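Local coordinates for protein complement factor H (Bos taurus, PDB 6XZ6) that regulates the complement system, probably by restraining its activation at host surfaces, and in this domain is bound by a trypanosome receptor, at residues I28-C32 against V55-A59. Sequence-based numbering, arbitrary orientation.
Sequences ITYEC and VPRCA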
ATOM      1  N   ILE B  28      -4.499  30.036  -7.996  1.00 28.60           N
ATOM      2  CA  ILE B  28      -3.995  28.889  -7.252  1.00 24.15           C
ATOM      3  C   ILE B  28      -5.230  28.025  -6.882  1.00 28.43           C
ATOM      4  O   ILE B  28      -6.339  28.549  -6.784  1.00 29.80           O
ATOM      5  CB  ILE B  28      -3.104  29.242  -6.018  1.00 23.87           C
ATOM      6  CG1 ILE B  28      -3.876  29.989  -4.892  1.00 24.15           C
ATOM      7  CG2 ILE B  28      -1.859  29.996  -6.424  1.00 22.27           C
ATOM      8  CD1 ILE B  28      -4.390  29.125  -3.734  1.00 17.60           C
ATOM      9  N   THR B  29      -5.037  26.716  -6.718  1.00 23.74           N
ATOM     10  CA  THR B  29      -6.067  25.791  -6.249  1.00 23.82           C
ATOM     11  C   THR B  29      -5.482  25.129  -4.980  1.00 24.74           C
ATOM     12  O   THR B  29      -4.306  24.824  -4.937  1.00 24.58           O
ATOM     13  CB  THR B  29      -6.519  24.766  -7.312  1.00 31.06           C
ATOM     14  OG1 THR B  29      -5.392  24.017  -7.745  1.00 31.09           O
ATOM     15  CG2 THR B  29      -7.242  25.394  -8.493  1.00 29.67           C
ATOM     16  N   TYR B  30      -6.272  24.947  -3.955  1.00 20.85           N
ATOM     17  CA  TYR B  30      -5.802  24.355  -2.711  1.00 18.32           C
ATOM     18  C   TYR B  30      -6.690  23.204  -2.212  1.00 27.40           C
ATOM     19  O   TYR B  30      -7.884  23.173  -2.487  1.00 30.59           O
ATOM     20  CB  TYR B  30      -5.634  25.441  -1.625  1.00 16.50           C
ATOM     21  CG  TYR B  30      -6.932  25.980  -1.056  1.00 16.74           C
ATOM     22  CD1 TYR B  30      -7.673  26.941  -1.744  1.00 20.10           C
ATOM     23  CD2 TYR B  30      -7.362  25.614   0.217  1.00 16.49           C
ATOM     24  CE1 TYR B  30      -8.839  27.471  -1.206  1.00 23.27           C
ATOM     25  CE2 TYR B  30      -8.536  26.132   0.760  1.00 19.35           C
ATOM     26  CZ  TYR B  30      -9.268  27.062   0.047  1.00 29.76           C
ATOM     27  OH  TYR B  30     -10.427  27.574   0.568  1.00 41.27           O
ATOM     28  N   GLU B  31      -6.090  22.287  -1.453  1.00 23.62           N
ATOM     29  CA  GLU B  31      -6.745  21.140  -0.825  1.00 24.38           C
ATOM     30  C   GLU B  31      -6.386  21.160   0.646  1.00 28.33           C
ATOM     31  O   GLU B  31      -5.306  21.607   1.001  1.00 26.04           O
ATOM     32  CB  GLU B  31      -6.276  19.819  -1.457  1.00 25.25           C
ATOM     33  CG  GLU B  31      -6.778  19.601  -2.865  1.00 33.16           C
ATOM     34  CD  GLU B  31      -8.277  19.440  -2.981  1.00 43.72           C
ATOM     35  OE1 GLU B  31      -8.830  18.575  -2.264  1.00 34.78           O
ATOM     36  OE2 GLU B  31      -8.894  20.162  -3.801  1.00 36.11           O
ATOM     37  N   CYS B  32      -7.277  20.681   1.489  1.00 29.02           N
ATOM     38  CA  CYS B  32      -7.062  20.636   2.925  1.00 31.28           C
ATOM     39  C   CYS B  32      -6.641  19.220   3.380  1.00 33.74           C
ATOM     40  O   CYS B  32      -6.999  18.223   2.742  1.00 32.42           O
ATOM     41  CB  CYS B  32      -8.303  21.136   3.670  1.00 35.83           C
ATOM     42  SG  CYS B  32      -8.722  22.887   3.370  1.00 40.91           S
ATOM     43  N   VAL B  55      -9.973  34.429   0.212  1.00 49.06           N
ATOM     44  CA  VAL B  55      -8.856  34.042   1.079  1.00 46.06           C
ATOM     45  C   VAL B  55      -8.846  32.525   1.385  1.00 48.92           C
ATOM     46  O   VAL B  55      -9.829  32.016   1.937  1.00 51.64           O
ATOM     47  CB  VAL B  55      -8.778  34.898   2.373  1.00 51.80           C
ATOM     48  CG1 VAL B  55      -7.498  34.596   3.151  1.00 49.10           C
ATOM     49  CG2 VAL B  55      -8.876  36.388   2.063  1.00 54.82           C
ATOM     50  N   PRO B  56      -7.749  31.798   1.048  1.00 40.28           N
ATOM     51  CA  PRO B  56      -7.707  30.359   1.337  1.00 37.82           C
ATOM     52  C   PRO B  56      -7.443  30.050   2.813  1.00 44.20           C
ATOM     53  O   PRO B  56      -6.434  30.499   3.377  1.00 46.08           O
ATOM     54  CB  PRO B  56      -6.580  29.846   0.431  1.00 35.81           C
ATOM     55  CG  PRO B  56      -6.149  31.007  -0.390  1.00 41.00           C
ATOM     56  CD  PRO B  56      -6.516  32.222   0.371  1.00 39.52           C
ATOM     57  N   ARG B  57      -8.374  29.298   3.439  1.00 40.99           N
ATOM     58  CA  ARG B  57      -8.289  28.897   4.849  1.00 41.94           C
ATOM     59  C   ARG B  57      -8.827  27.488   5.042  1.00 46.12           C
ATOM     60  O   ARG B  57      -9.959  27.197   4.626  1.00 47.03           O
ATOM     61  CB  ARG B  57      -9.045  29.872   5.784  1.00 46.51           C
ATOM     62  CG  ARG B  57      -8.386  31.236   5.977  1.00 63.18           C
ATOM     63  CD  ARG B  57      -9.099  32.068   7.029  1.00 85.54           C
ATOM     64  NE  ARG B  57      -8.883  33.510   6.860  1.00 97.25           N
ATOM     65  CZ  ARG B  57      -9.637  34.303   6.100  1.00118.57           C
ATOM     66  NH1 ARG B  57      -9.372  35.600   6.015  1.00109.92           N
ATOM     67  NH2 ARG B  57     -10.649  33.801   5.402  1.00108.85           N
ATOM     68  N   CYS B  58      -8.002  26.614   5.686  1.00 41.14           N
ATOM     69  CA  CYS B  58      -8.339  25.234   6.052  1.00 40.72           C
ATOM     70  C   CYS B  58      -8.660  25.183   7.562  1.00 46.84           C
ATOM     71  O   CYS B  58      -7.793  25.441   8.404  1.00 48.02           O
ATOM     72  CB  CYS B  58      -7.226  24.264   5.667  1.00 38.03           C
ATOM     73  SG  CYS B  58      -7.059  23.994   3.872  1.00 39.14           S
ATOM     74  N   ALA B  59      -9.932  24.915   7.884  1.00 43.49           N
ATOM     75  CA  ALA B  59     -10.461  24.861   9.235  1.00 46.49           C
ATOM     76  C   ALA B  59     -10.812  23.448   9.646  1.00 51.36           C
ATOM     77  O   ALA B  59     -11.208  22.651   8.803  1.00 50.41           O
ATOM     78  CB  ALA B  59     -11.692  25.742   9.332  1.00 50.70           C
TER
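Tyr30 and Cys32 of strand 27-32 face Pro56 and Cys58 of the closing segment 55-59, and the two backbones run the same way without pairing as a sheet. Their separation narrows along the chain: the CA atoms of Tyr30 and Pro56 are 7.5 Å apart, those of Cys32 and Cys58 5.7 Å. The wider end is filled by side chains, the narrower one is closed by a covalent bond. Alternation along strand 27-32 sends Ile28, Tyr30 and Cys32 to the segment 55-59, while Thr29 and Glu31 lie on the side where the trypanosome receptor, a separate chain, packs with its His125 and Gly117.

The phenol of Tyr30 carries the middle of the contact. With CG set between the backbone N and the carbonyl carbon (chi1 73°), its ring reaches across to Pro56, whose CB sits over one face in a CH-pi contact, 3.8 Å from the centroid of the Tyr30 ring and 15° off its normal. Between Tyr30 and Pro56 the nearest atoms are CE1 of the tyrosine and CB of the proline, 3.7 Å apart. The edge of the same ring meets a sulfur: Cys58 SG lies near the ring plane, 4.0 Å from Tyr30 CD2. Further back, Ile28 CD1 rests on Pro56 CG at 4.2 Å, and Ile10 touches both Tyr30 and Pro56.

Cys32 SG and Cys58 SG are joined at 2.1 Å with a chi3 of -86°. Arg57 points its side chain away from the strand; its guanidinium, poorly ordered, is modelled in a salt bridge with Glu39. A disulfide fastening the central strand to the C-terminal end, beside a small core of aromatic, proline and aliphatic side chains, is characteristic of the sushi (SCR) domain, in which Cys32-Cys58 is the second of two disulfides, after Cys5-Cys47.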